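Local coordinates for protein endonuclease EndoMS (Thermococcus kodakarensis KOD1, PDB 5GKE) that acts as a mismatch restriction endonuclease, binding and cutting double-stranded DNA at mismatched bases, at residues E28-K38 and G50-P60; E186-V197 and G220-L230. The protein carries 1 engineered substitution. All blocks are in the same frame, centred on the assembly; numbering follows the deposited sequence.

Interaction 1: E28-K38 and G50-P60; sequences EAMLTIFARCK and GSGDRVIIVKP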
loop_
_atom_site.group_PDB
_atom_site.type_symbol
_atom_site.label_atom_id
_atom_site.label_comp_id
_atom_site.label_asym_id
_atom_site.label_seq_id
_atom_site.Cartn_x
_atom_site.Cartn_y
_atom_site.Cartn_z
ATOM N N GLU A 28 25.494 2.373 8.135
ATOM C CA GLU A 28 24.201 2.931 7.746
ATOM C C GLU A 28 24.099 3.022 6.222
ATOM O O GLU A 28 23.593 3.997 5.694
ATOM C CB GLU A 28 23.998 4.315 8.358
ATOM C CG GLU A 28 23.135 4.357 9.600
ATOM C CD GLU A 28 22.914 5.777 10.098
ATOM O OE1 GLU A 28 23.756 6.657 9.798
ATOM O OE2 GLU A 28 21.897 6.016 10.782
ATOM N N ALA A 29 24.623 2.020 5.523
ATOM C CA ALA A 29 24.572 1.990 4.063
ATOM C C ALA A 29 23.396 1.152 3.584
ATOM O O ALA A 29 22.680 0.547 4.377
ATOM C CB ALA A 29 25.885 1.435 3.482
ATOM N N MET A 30 23.212 1.096 2.273
ATOM C CA MET A 30 22.199 0.217 1.728
ATOM C C MET A 30 22.799 -1.102 1.291
ATOM O O MET A 30 23.827 -1.151 0.613
ATOM C CB MET A 30 21.465 0.888 0.577
ATOM C CG MET A 30 20.428 1.853 1.083
ATOM S SD MET A 30 19.135 2.151 -0.113
ATOM C CE MET A 30 19.792 3.613 -0.874
ATOM N N LEU A 31 22.144 -2.176 1.702
ATOM C CA LEU A 31 22.569 -3.497 1.327
ATOM C C LEU A 31 21.689 -3.967 0.197
ATOM O O LEU A 31 20.462 -3.855 0.268
ATOM C CB LEU A 31 22.495 -4.455 2.512
ATOM C CG LEU A 31 23.128 -5.821 2.280
ATOM C CD1 LEU A 31 24.611 -5.646 2.099
ATOM C CD2 LEU A 31 22.823 -6.726 3.462
ATOM N N THR A 32 22.321 -4.467 -0.862
ATOM C CA THR A 32 21.586 -5.095 -1.941
ATOM C C THR A 32 22.200 -6.449 -2.235
ATOM O O THR A 32 23.410 -6.569 -2.365
ATOM C CB THR A 32 21.574 -4.231 -3.218
ATOM O OG1 THR A 32 20.972 -2.970 -2.930
ATOM C CG2 THR A 32 20.771 -4.901 -4.312
ATOM N N ILE A 33 21.347 -7.459 -2.340
ATOM C CA ILE A 33 21.772 -8.821 -2.608
ATOM C C ILE A 33 20.954 -9.443 -3.738
ATOM O O ILE A 33 19.725 -9.369 -3.739
ATOM C CB ILE A 33 21.640 -9.684 -1.333
ATOM C CG1 ILE A 33 22.659 -9.226 -0.283
ATOM C CG2 ILE A 33 21.772 -11.166 -1.648
ATOM C CD1 ILE A 33 22.474 -9.896 1.059
ATOM N N PHE A 34 21.636 -10.024 -4.720
ATOM C CA PHE A 34 20.977 -10.878 -5.702
ATOM C C PHE A 34 21.272 -12.309 -5.284
ATOM O O PHE A 34 22.429 -12.668 -5.108
ATOM C CB PHE A 34 21.479 -10.632 -7.131
ATOM C CG PHE A 34 21.419 -9.190 -7.590
ATOM C CD1 PHE A 34 22.254 -8.750 -8.608
ATOM C CD2 PHE A 34 20.520 -8.292 -7.051
ATOM C CE1 PHE A 34 22.207 -7.437 -9.053
ATOM C CE2 PHE A 34 20.459 -6.978 -7.498
ATOM C CZ PHE A 34 21.309 -6.550 -8.495
ATOM N N ALA A 35 20.245 -13.129 -5.108
ATOM C CA ALA A 35 20.481 -14.458 -4.578
ATOM C C ALA A 35 19.395 -15.441 -4.951
ATOM O O ALA A 35 18.265 -15.050 -5.206
ATOM C CB ALA A 35 20.610 -14.396 -3.058
ATOM N N ARG A 36 19.742 -16.722 -4.955
ATOM C CA ARG A 36 18.735 -17.756 -4.908
ATOM C C ARG A 36 18.398 -17.961 -3.443
ATOM O O ARG A 36 19.288 -18.136 -2.609
ATOM C CB ARG A 36 19.216 -19.058 -5.542
ATOM C CG ARG A 36 18.073 -19.943 -5.993
ATOM C CD ARG A 36 18.464 -21.401 -6.033
ATOM N NE ARG A 36 19.842 -21.546 -6.471
ATOM C CZ ARG A 36 20.742 -22.298 -5.847
ATOM N NH1 ARG A 36 20.397 -22.987 -4.762
ATOM N NH2 ARG A 36 21.982 -22.362 -6.312
ATOM N N CYS A 37 17.116 -17.944 -3.115
ATOM C CA CYS A 37 16.748 -18.030 -1.710
ATOM C C CYS A 37 15.398 -18.676 -1.453
ATOM O O CYS A 37 14.608 -18.896 -2.368
ATOM C CB CYS A 37 16.770 -16.635 -1.087
ATOM S SG CYS A 37 15.643 -15.462 -1.829
ATOM N N LYS A 38 15.183 -19.014 -0.188
ATOM C CA LYS A 38 13.877 -19.369 0.345
ATOM C C LYS A 38 13.490 -18.310 1.387
ATOM O O LYS A 38 14.366 -17.733 2.045
ATOM C CB LYS A 38 13.903 -20.761 0.983
ATOM C CG LYS A 38 14.140 -21.931 0.031
ATOM C CD LYS A 38 14.384 -23.179 0.862
ATOM C CE LYS A 38 14.400 -24.452 0.042
ATOM N NZ LYS A 38 14.681 -25.606 0.946
ATOM N N GLY A 50 9.408 -20.761 -1.780
ATOM C CA GLY A 50 10.460 -21.695 -2.174
ATOM C C GLY A 50 11.605 -21.078 -2.976
ATOM O O GLY A 50 11.574 -19.879 -3.299
ATOM N N SER A 51 12.600 -21.908 -3.306
ATOM C CA SER A 51 13.834 -21.479 -3.985
ATOM C C SER A 51 13.581 -20.705 -5.257
ATOM O O SER A 51 12.867 -21.163 -6.142
ATOM C CB SER A 51 14.720 -22.680 -4.332
ATOM O OG SER A 51 15.316 -23.252 -3.185
ATOM N N GLY A 52 14.203 -19.540 -5.353
ATOM C CA GLY A 52 14.042 -18.677 -6.508
ATOM C C GLY A 52 14.980 -17.492 -6.397
ATOM O O GLY A 52 15.462 -17.157 -5.307
ATOM N N ASP A 53 15.250 -16.857 -7.529
ATOM C CA ASP A 53 16.135 -15.716 -7.534
ATOM C C ASP A 53 15.370 -14.452 -7.206
ATOM O O ASP A 53 14.304 -14.204 -7.772
ATOM C CB ASP A 53 16.827 -15.568 -8.888
ATOM C CG ASP A 53 17.682 -16.758 -9.235
ATOM O OD1 ASP A 53 18.029 -17.541 -8.322
ATOM O OD2 ASP A 53 18.007 -16.908 -10.424
ATOM N N ARG A 54 15.922 -13.645 -6.305
ATOM C CA ARG A 54 15.302 -12.382 -5.944
ATOM C C ARG A 54 16.341 -11.311 -5.659
ATOM O O ARG A 54 17.505 -11.596 -5.385
ATOM C CB ARG A 54 14.384 -12.552 -4.712
ATOM C CG ARG A 54 13.130 -13.358 -4.975
ATOM C CD ARG A 54 13.215 -14.742 -4.354
ATOM N NE ARG A 54 12.270 -15.671 -4.967
ATOM C CZ ARG A 54 11.954 -16.867 -4.472
ATOM N NH1 ARG A 54 12.491 -17.267 -3.327
ATOM N NH2 ARG A 54 11.085 -17.653 -5.112
ATOM N N VAL A 55 15.888 -10.069 -5.742
ATOM C CA VAL A 55 16.623 -8.931 -5.247
ATOM C C VAL A 55 16.204 -8.667 -3.812
ATOM O O VAL A 55 15.014 -8.562 -3.521
ATOM C CB VAL A 55 16.352 -7.682 -6.069
ATOM C CG1 VAL A 55 17.089 -6.515 -5.459
ATOM C CG2 VAL A 55 16.743 -7.915 -7.532
ATOM N N ILE A 56 17.190 -8.545 -2.933
ATOM C CA ILE A 56 16.966 -8.326 -1.514
ATOM C C ILE A 56 17.565 -6.989 -1.113
ATOM O O ILE A 56 18.707 -6.695 -1.447
ATOM C CB ILE A 56 17.586 -9.458 -0.683
ATOM C CG1 ILE A 56 16.865 -10.774 -0.994
ATOM C CG2 ILE A 56 17.531 -9.131 0.801
ATOM C CD1 ILE A 56 17.681 -12.023 -0.701
ATOM N N ILE A 57 16.789 -6.160 -0.436
ATOM C CA ILE A 57 17.287 -4.855 -0.022
ATOM C C ILE A 57 17.098 -4.647 1.464
ATOM O O ILE A 57 16.022 -4.909 2.003
ATOM C CB ILE A 57 16.598 -3.717 -0.778
ATOM C CG1 ILE A 57 17.007 -3.746 -2.253
ATOM C CG2 ILE A 57 16.938 -2.361 -0.163
ATOM C CD1 ILE A 57 16.312 -2.705 -3.069
ATOM N N VAL A 58 18.160 -4.206 2.129
ATOM C CA VAL A 58 18.057 -3.783 3.515
ATOM C C VAL A 58 18.491 -2.335 3.633
ATOM O O VAL A 58 19.622 -1.988 3.318
ATOM C CB VAL A 58 18.898 -4.671 4.448
ATOM C CG1 VAL A 58 18.677 -4.270 5.912
ATOM C CG2 VAL A 58 18.532 -6.124 4.228
ATOM N N LYS A 59 17.557 -1.491 4.044
ATOM C CA LYS A 59 17.811 -0.091 4.280
ATOM C C LYS A 59 18.314 0.145 5.707
ATOM O O LYS A 59 17.978 -0.609 6.616
ATOM C CB LYS A 59 16.535 0.716 4.038
ATOM C CG LYS A 59 15.880 0.477 2.707
ATOM C CD LYS A 59 14.877 1.568 2.409
ATOM C CE LYS A 59 14.233 1.380 1.056
ATOM N NZ LYS A 59 13.353 2.530 0.742
ATOM N N PRO A 60 19.101 1.213 5.904
ATOM C CA PRO A 60 19.626 1.615 7.213
ATOM C C PRO A 60 18.547 1.736 8.294
ATOM O O PRO A 60 18.850 1.545 9.469
ATOM C CB PRO A 60 20.248 2.987 6.931
ATOM C CG PRO A 60 20.603 2.962 5.503
ATOM C CD PRO A 60 19.559 2.113 4.832
HETATM O O HOH W 1 21.522 -1.436 6.089
#

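Interaction 2: E186-V197 and G220-L230; sequences ELHAVRQLKSYV and GAKRLLEKEGL. With nucleotides of chain D; nucleotides of chain C.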
loop_
_atom_site.group_PDB
_atom_site.type_symbol
_atom_site.label_atom_id
_atom_site.label_comp_id
_atom_site.label_asym_id
_atom_site.label_seq_id
_atom_site.Cartn_x
_atom_site.Cartn_y
_atom_site.Cartn_z
ATOM N N GLU A 186 -15.576 6.359 -4.508
ATOM C CA GLU A 186 -16.136 5.021 -4.403
ATOM C C GLU A 186 -17.122 4.910 -3.231
ATOM O O GLU A 186 -17.331 5.875 -2.494
ATOM C CB GLU A 186 -15.003 4.011 -4.229
ATOM C CG GLU A 186 -13.997 4.020 -5.365
ATOM C CD GLU A 186 -12.706 3.265 -5.034
ATOM O OE1 GLU A 186 -12.783 2.115 -4.540
ATOM O OE2 GLU A 186 -11.614 3.829 -5.270
ATOM N N LEU A 187 -17.705 3.731 -3.055
ATOM C CA LEU A 187 -18.703 3.505 -2.002
ATOM C C LEU A 187 -18.172 3.859 -0.630
ATOM O O LEU A 187 -18.868 4.467 0.179
ATOM C CB LEU A 187 -19.166 2.045 -1.997
ATOM C CG LEU A 187 -20.256 1.688 -2.994
ATOM C CD1 LEU A 187 -20.522 0.196 -2.937
ATOM C CD2 LEU A 187 -21.503 2.474 -2.614
ATOM N N HIS A 188 -16.925 3.469 -0.389
ATOM C CA HIS A 188 -16.210 3.767 0.844
ATOM C C HIS A 188 -16.374 5.249 1.225
ATOM O O HIS A 188 -16.673 5.566 2.374
ATOM C CB HIS A 188 -14.735 3.386 0.646
ATOM C CG HIS A 188 -13.819 3.797 1.758
ATOM N ND1 HIS A 188 -12.910 4.822 1.627
ATOM C CD2 HIS A 188 -13.638 3.285 3.003
ATOM C CE1 HIS A 188 -12.221 4.945 2.754
ATOM N NE2 HIS A 188 -12.645 4.028 3.601
ATOM N N ALA A 189 -16.230 6.144 0.246
ATOM C CA ALA A 189 -16.284 7.581 0.503
ATOM C C ALA A 189 -17.667 8.005 0.967
ATOM O O ALA A 189 -17.795 8.814 1.891
ATOM C CB ALA A 189 -15.886 8.377 -0.737
ATOM N N VAL A 190 -18.696 7.460 0.325
ATOM C CA VAL A 190 -20.068 7.850 0.625
ATOM C C VAL A 190 -20.478 7.346 2.007
ATOM O O VAL A 190 -21.232 8.010 2.716
ATOM C CB VAL A 190 -21.035 7.344 -0.460
ATOM C CG1 VAL A 190 -22.403 7.903 -0.232
ATOM C CG2 VAL A 190 -20.542 7.807 -1.846
ATOM N N ARG A 191 -19.935 6.195 2.392
ATOM C CA ARG A 191 -20.140 5.622 3.711
ATOM C C ARG A 191 -19.524 6.502 4.781
ATOM O O ARG A 191 -20.094 6.665 5.853
ATOM C CB ARG A 191 -19.536 4.211 3.810
ATOM C CG ARG A 191 -20.183 3.169 2.932
ATOM C CD ARG A 191 -19.830 1.756 3.393
ATOM N NE ARG A 191 -20.258 0.791 2.391
ATOM C CZ ARG A 191 -19.454 0.185 1.520
ATOM N NH1 ARG A 191 -18.142 0.402 1.535
ATOM N NH2 ARG A 191 -19.970 -0.663 0.640
ATOM N N GLN A 192 -18.333 7.023 4.498
ATOM C CA GLN A 192 -17.703 8.017 5.355
ATOM C C GLN A 192 -18.631 9.231 5.528
ATOM O O GLN A 192 -19.017 9.579 6.638
ATOM C CB GLN A 192 -16.367 8.462 4.758
ATOM C CG GLN A 192 -15.125 7.886 5.421
ATOM C CD GLN A 192 -13.843 8.329 4.705
ATOM O OE1 GLN A 192 -13.201 9.339 5.062
ATOM N NE2 GLN A 192 -13.479 7.585 3.684
ATOM N N LEU A 193 -18.990 9.848 4.405
ATOM C CA LEU A 193 -19.856 11.010 4.378
ATOM C C LEU A 193 -21.186 10.788 5.118
ATOM O O LEU A 193 -21.572 11.594 5.943
ATOM C CB LEU A 193 -20.136 11.416 2.928
ATOM C CG LEU A 193 -21.001 12.676 2.776
ATOM C CD1 LEU A 193 -20.372 13.835 3.544
ATOM C CD2 LEU A 193 -21.213 13.062 1.304
ATOM N N LYS A 194 -21.882 9.703 4.800
ATOM C CA LYS A 194 -23.153 9.393 5.430
ATOM C C LYS A 194 -22.964 9.265 6.932
ATOM O O LYS A 194 -23.746 9.786 7.724
ATOM C CB LYS A 194 -23.737 8.098 4.843
ATOM C CG LYS A 194 -24.933 7.497 5.588
ATOM C CD LYS A 194 -25.576 6.391 4.754
ATOM C CE LYS A 194 -26.863 5.856 5.370
ATOM N NZ LYS A 194 -26.633 5.067 6.594
ATOM N N SER A 195 -21.909 8.568 7.315
ATOM C CA SER A 195 -21.592 8.378 8.715
ATOM C C SER A 195 -21.405 9.716 9.450
ATOM O O SER A 195 -21.868 9.885 10.587
ATOM C CB SER A 195 -20.337 7.516 8.843
ATOM O OG SER A 195 -20.096 7.143 10.180
ATOM N N TYR A 196 -20.748 10.673 8.804
ATOM C CA TYR A 196 -20.465 11.935 9.483
ATOM C C TYR A 196 -21.735 12.754 9.600
ATOM O O TYR A 196 -22.010 13.357 10.636
ATOM C CB TYR A 196 -19.393 12.735 8.751
ATOM C CG TYR A 196 -18.090 11.996 8.607
ATOM C CD1 TYR A 196 -17.639 11.130 9.608
ATOM C CD2 TYR A 196 -17.304 12.156 7.460
ATOM C CE1 TYR A 196 -16.445 10.445 9.470
ATOM C CE2 TYR A 196 -16.098 11.481 7.314
ATOM C CZ TYR A 196 -15.681 10.626 8.311
ATOM O OH TYR A 196 -14.497 9.961 8.152
ATOM N N VAL A 197 -22.507 12.766 8.522
ATOM C CA VAL A 197 -23.732 13.531 8.483
ATOM C C VAL A 197 -24.686 13.068 9.586
ATOM O O VAL A 197 -25.288 13.889 10.273
ATOM C CB VAL A 197 -24.409 13.417 7.123
ATOM C CG1 VAL A 197 -25.869 13.881 7.206
ATOM C CG2 VAL A 197 -23.638 14.222 6.096
ATOM N N GLY A 220 -21.947 2.859 -8.022
ATOM C CA GLY A 220 -22.524 2.548 -6.731
ATOM C C GLY A 220 -22.491 3.734 -5.795
ATOM O O GLY A 220 -23.424 3.957 -5.021
ATOM N N ALA A 221 -21.402 4.491 -5.861
ATOM C CA ALA A 221 -21.273 5.688 -5.065
ATOM C C ALA A 221 -22.429 6.647 -5.353
ATOM O O ALA A 221 -23.102 7.094 -4.427
ATOM C CB ALA A 221 -19.937 6.362 -5.330
ATOM N N LYS A 222 -22.651 6.967 -6.629
ATOM C CA LYS A 222 -23.740 7.871 -7.016
ATOM C C LYS A 222 -25.096 7.294 -6.603
ATOM O O LYS A 222 -25.968 8.007 -6.101
ATOM C CB LYS A 222 -23.718 8.143 -8.524
ATOM C CG LYS A 222 -25.048 8.635 -9.095
ATOM C CD LYS A 222 -24.977 8.858 -10.610
ATOM C CE LYS A 222 -26.358 9.071 -11.214
ATOM N NZ LYS A 222 -26.646 8.115 -12.326
ATOM N N ARG A 223 -25.253 5.992 -6.805
ATOM C CA ARG A 223 -26.450 5.285 -6.376
ATOM C C ARG A 223 -26.697 5.517 -4.884
ATOM O O ARG A 223 -27.771 5.959 -4.489
ATOM C CB ARG A 223 -26.319 3.788 -6.696
ATOM C CG ARG A 223 -27.453 2.908 -6.191
ATOM C CD ARG A 223 -27.523 1.583 -6.955
ATOM N NE ARG A 223 -26.352 0.730 -6.753
ATOM C CZ ARG A 223 -25.531 0.336 -7.727
ATOM N NH1 ARG A 223 -25.753 0.718 -8.979
ATOM N NH2 ARG A 223 -24.488 -0.446 -7.453
ATOM N N LEU A 224 -25.688 5.254 -4.062
ATOM C CA LEU A 224 -25.811 5.427 -2.615
ATOM C C LEU A 224 -25.927 6.887 -2.186
ATOM O O LEU A 224 -26.615 7.212 -1.221
ATOM C CB LEU A 224 -24.621 4.795 -1.923
ATOM C CG LEU A 224 -24.595 4.886 -0.405
ATOM C CD1 LEU A 224 -25.908 4.384 0.197
ATOM C CD2 LEU A 224 -23.429 4.069 0.095
ATOM N N LEU A 225 -25.232 7.759 -2.900
ATOM C CA LEU A 225 -25.272 9.174 -2.607
ATOM C C LEU A 225 -26.698 9.667 -2.720
ATOM O O LEU A 225 -27.255 10.219 -1.777
ATOM C CB LEU A 225 -24.372 9.946 -3.573
ATOM C CG LEU A 225 -24.049 11.372 -3.154
ATOM C CD1 LEU A 225 -23.049 11.354 -2.017
ATOM C CD2 LEU A 225 -23.523 12.183 -4.330
ATOM N N GLU A 226 -27.279 9.442 -3.892
ATOM C CA GLU A 226 -28.613 9.915 -4.208
ATOM C C GLU A 226 -29.660 9.334 -3.280
ATOM O O GLU A 226 -30.517 10.053 -2.777
ATOM C CB GLU A 226 -28.948 9.578 -5.652
ATOM C CG GLU A 226 -28.141 10.384 -6.640
ATOM C CD GLU A 226 -28.336 9.920 -8.069
ATOM O OE1 GLU A 226 -28.859 8.799 -8.264
ATOM O OE2 GLU A 226 -27.966 10.678 -8.995
ATOM N N LYS A 227 -29.578 8.032 -3.044
ATOM C CA LYS A 227 -30.506 7.371 -2.147
ATOM C C LYS A 227 -30.536 8.077 -0.801
ATOM O O LYS A 227 -31.581 8.259 -0.216
ATOM C CB LYS A 227 -30.128 5.893 -1.977
ATOM C CG LYS A 227 -30.712 5.209 -0.725
ATOM C CD LYS A 227 -30.391 3.705 -0.704
ATOM C CE LYS A 227 -30.718 3.058 0.647
ATOM N NZ LYS A 227 -29.821 3.501 1.770
ATOM N N GLU A 228 -29.385 8.506 -0.317
ATOM C CA GLU A 228 -29.324 9.032 1.036
ATOM C C GLU A 228 -29.557 10.530 1.097
ATOM O O GLU A 228 -29.443 11.133 2.157
ATOM C CB GLU A 228 -27.986 8.680 1.667
ATOM C CG GLU A 228 -27.973 7.275 2.206
ATOM C CD GLU A 228 -29.023 7.081 3.266
ATOM O OE1 GLU A 228 -29.587 5.967 3.339
ATOM O OE2 GLU A 228 -29.270 8.039 4.037
ATOM N N GLY A 229 -29.888 11.123 -0.044
ATOM C CA GLY A 229 -30.072 12.559 -0.133
ATOM C C GLY A 229 -28.801 13.345 0.143
ATOM O O GLY A 229 -28.823 14.335 0.863
ATOM N N LEU A 230 -27.691 12.908 -0.440
ATOM C CA LEU A 230 -26.409 13.571 -0.236
ATOM C C LEU A 230 -25.994 14.213 -1.553
ATOM O O LEU A 230 -26.484 13.820 -2.607
ATOM C CB LEU A 230 -25.358 12.582 0.271
ATOM C CG LEU A 230 -25.559 12.120 1.716
ATOM C CD1 LEU A 230 -24.546 11.077 2.112
ATOM C CD2 LEU A 230 -25.447 13.295 2.641
ATOM P P DG D 5 -17.792 -2.733 -1.021
ATOM O OP1 DG D 5 -18.876 -3.321 -0.195
ATOM O OP2 DG D 5 -17.601 -1.271 -1.039
ATOM O "O5'" DG D 5 -16.425 -3.421 -0.576
ATOM C "C5'" DG D 5 -16.323 -4.837 -0.552
ATOM C "C4'" DG D 5 -14.880 -5.269 -0.364
ATOM O "O4'" DG D 5 -14.075 -4.792 -1.485
ATOM C "C3'" DG D 5 -14.195 -4.726 0.902
ATOM O "O3'" DG D 5 -13.387 -5.737 1.457
ATOM C "C2'" DG D 5 -13.343 -3.589 0.351
ATOM C "C1'" DG D 5 -12.914 -4.200 -0.966
ATOM N N9 DG D 5 -12.366 -3.238 -1.922
ATOM C C8 DG D 5 -12.796 -1.958 -2.167
ATOM N N7 DG D 5 -12.081 -1.335 -3.070
ATOM C C5 DG D 5 -11.107 -2.263 -3.427
ATOM C C6 DG D 5 -10.041 -2.165 -4.358
ATOM O O6 DG D 5 -9.741 -1.209 -5.074
ATOM N N1 DG D 5 -9.289 -3.338 -4.410
ATOM C C2 DG D 5 -9.543 -4.462 -3.659
ATOM N N2 DG D 5 -8.714 -5.505 -3.835
ATOM N N3 DG D 5 -10.537 -4.560 -2.791
ATOM C C4 DG D 5 -11.273 -3.433 -2.730
ATOM P P DA C 5 -12.110 7.978 10.321
ATOM O OP1 DA C 5 -13.151 9.029 10.320
ATOM O OP2 DA C 5 -12.435 6.531 10.286
ATOM O "O5'" DA C 5 -11.137 8.315 9.101
ATOM C "C5'" DA C 5 -10.701 9.644 8.905
ATOM C "C4'" DA C 5 -9.653 9.703 7.818
ATOM O "O4'" DA C 5 -8.441 9.037 8.271
ATOM C "C3'" DA C 5 -10.056 9.023 6.505
ATOM O "O3'" DA C 5 -9.732 9.883 5.417
ATOM C "C2'" DA C 5 -9.221 7.740 6.510
ATOM C "C1'" DA C 5 -7.979 8.200 7.245
ATOM N N9 DA C 5 -7.207 7.101 7.811
ATOM C C8 DA C 5 -7.687 5.996 8.458
ATOM N N7 DA C 5 -6.752 5.156 8.834
ATOM C C5 DA C 5 -5.576 5.746 8.388
ATOM C C6 DA C 5 -4.222 5.354 8.463
ATOM N N6 DA C 5 -3.808 4.227 9.052
ATOM N N1 DA C 5 -3.305 6.171 7.913
ATOM C C2 DA C 5 -3.714 7.301 7.325
ATOM N N3 DA C 5 -4.950 7.776 7.190
ATOM C C4 DA C 5 -5.843 6.942 7.750
ATOM P P DC C 6 -9.801 9.404 3.879
ATOM O OP1 DC C 6 -10.670 10.371 3.170
ATOM O OP2 DC C 6 -10.081 7.960 3.748
ATOM O "O5'" DC C 6 -8.315 9.691 3.381
ATOM C "C5'" DC C 6 -7.786 11.001 3.526
ATOM C "C4'" DC C 6 -6.334 11.054 3.112
ATOM O "O4'" DC C 6 -5.578 10.060 3.844
ATOM C "C3'" DC C 6 -6.066 10.770 1.643
ATOM O "O3'" DC C 6 -4.928 11.512 1.242
ATOM C "C2'" DC C 6 -5.788 9.271 1.648
ATOM C "C1'" DC C 6 -5.002 9.137 2.941
ATOM N N1 DC C 6 -5.053 7.782 3.576
ATOM C C2 DC C 6 -3.864 7.092 3.824
ATOM O O2 DC C 6 -2.793 7.598 3.477
ATOM N N3 DC C 6 -3.919 5.878 4.425
ATOM C C4 DC C 6 -5.104 5.363 4.786
ATOM N N4 DC C 6 -5.112 4.161 5.376
ATOM C C5 DC C 6 -6.328 6.056 4.549
ATOM C C6 DC C 6 -6.256 7.253 3.954
#

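Interaction 1: E28-K38 and G50-P60
Leu31, Ile33, Ala35 and Cys37 pair with Val58, Ile56, Arg54 and Gly52 in an antiparallel beta ladder. It lies in the N-terminal PH-like domain. Eight backbone hydrogen bonds join the strands, for example Ile56 N to Ile33 O at 2.8 Å. CA-H...O contacts fill the gaps between them.

On one face, Leu31 CB meets Val58 CB, and Ile33 CB meets Ile56 CB, both at 4.1 Å. Ile56 CD1 touches Cys37 SG. Phe64 and Val107 of neighbouring strands close over Ile56. The other face carries Thr32, Phe34, Val55 and Ile57. With CG anti to the carbonyl carbon (chi1 -53°), the Phe34 ring lies alongside Val55, pointing the same way. Phe34 CD2 is 3.8 Å from Val55 CG2. Here Thr32 packs on Phe34 of the second subunit, so this face forms part of the dimer interface.

Arg36 and Asp53 touch through Arg36 CG and Asp53 OD1, but their charged ends part. Arg36 goes to Glu111. Asp53 goes to Tyr113 and to Lys5 of the second subunit.

Glu28 ends the preceding helix in a Schellman motif, and Pro60 CG sits 3.2 Å from Glu28 O. A water bonds to Ala29 O and weakly to Val58 O.

At the other end, Arg54 passes its CD by Cys37 SG and turns back on its own segment. Its NE pairs with Asp122 of the second subunit. With an alanine in place of Arg54, that aspartate would probably lose its mate and Gly50 O its side-chain donors. NH1 and NH2 of Arg54 both hold Gly50 O, at 2.8 and 2.9 Å, from opposite faces of the carbonyl plane, and Gly52 CA lies 3.4 Å above the centre of the guanidinium.

Interaction 2: E186-V197 and G220-L230
Arg191 and Leu187 both touch Leu224 across the contact, and they also touch each other. Leu187 CB lies 3.6 Å above one face of the Arg191 guanidinium, toward its rim. The edge of that group meets a DNA phosphate. NH1 and NH2 of Arg191 both bond to OP2 of DG5 of chain D, NH2 at 3.0 Å, and NH2 adds a weak bond to OP1. The extended chain from CG to NE carries the group out to this phosphate. The Tyr196 ring has Gln192 O over one face, while its OH bonds to OP1 of DA5 of chain C at 2.7 Å.

Behind these groups two helices of the PD-(D/E)XK nuclease domain run nearly parallel, 21° apart, with axes 8.6 Å from each other. Both belong to beta-alpha-beta crossovers, and both rest on Leu212 of strand 208-214. Val190 is central. With chi1 at -173° its methyls divide the work: CG1 meets Leu224 CG at 3.7 Å, and CG2 meets Ala221 CB. Leu187 CD2 presses on Gly220 O at 3.4 Å. Farther along, Leu193 and Leu230 come tip to tip, and Val197 slides past Leu230. Gly229 ends the second helix in a Schellman motif, after which the chain brings Leu230 back against the first helix.

Lys194 crosses Glu228, with its CE 3.3 Å from Glu228 CD. Its NZ bends off to Glu198 of both subunits, while Glu228 OE1 takes Lys227 in a salt bridge. The helices are held together mainly by apolar contact, with the Lys194 and Glu228 charges near each other but not bridged. Arg191 and Tyr196 are left to bind phosphates, and the first helix also presents Gln192, which with Glu179 belongs to the magnesium site.

How the interactions relate
From the N terminus, the chain reaches interaction 1 first. Strand 30-42 runs out, the chain returns through strand 46-50 and a corner, and residues 50-60 pair back on 28-38. This closes a short loop within the PH-like domain. After further strands of the same sheet, the chain enters the nuclease domain. There interaction 2 ties helix 187-204 to helix 219-227 and closes a second loop, which holds strand 208-214. The two loops follow in series and neither nest nor cross. The centres of interactions 1 and 2 lie about 45 Å apart, and their nearest atoms about 26 Å apart. Each contact also meets the second subunit, so both domains share in the dimer.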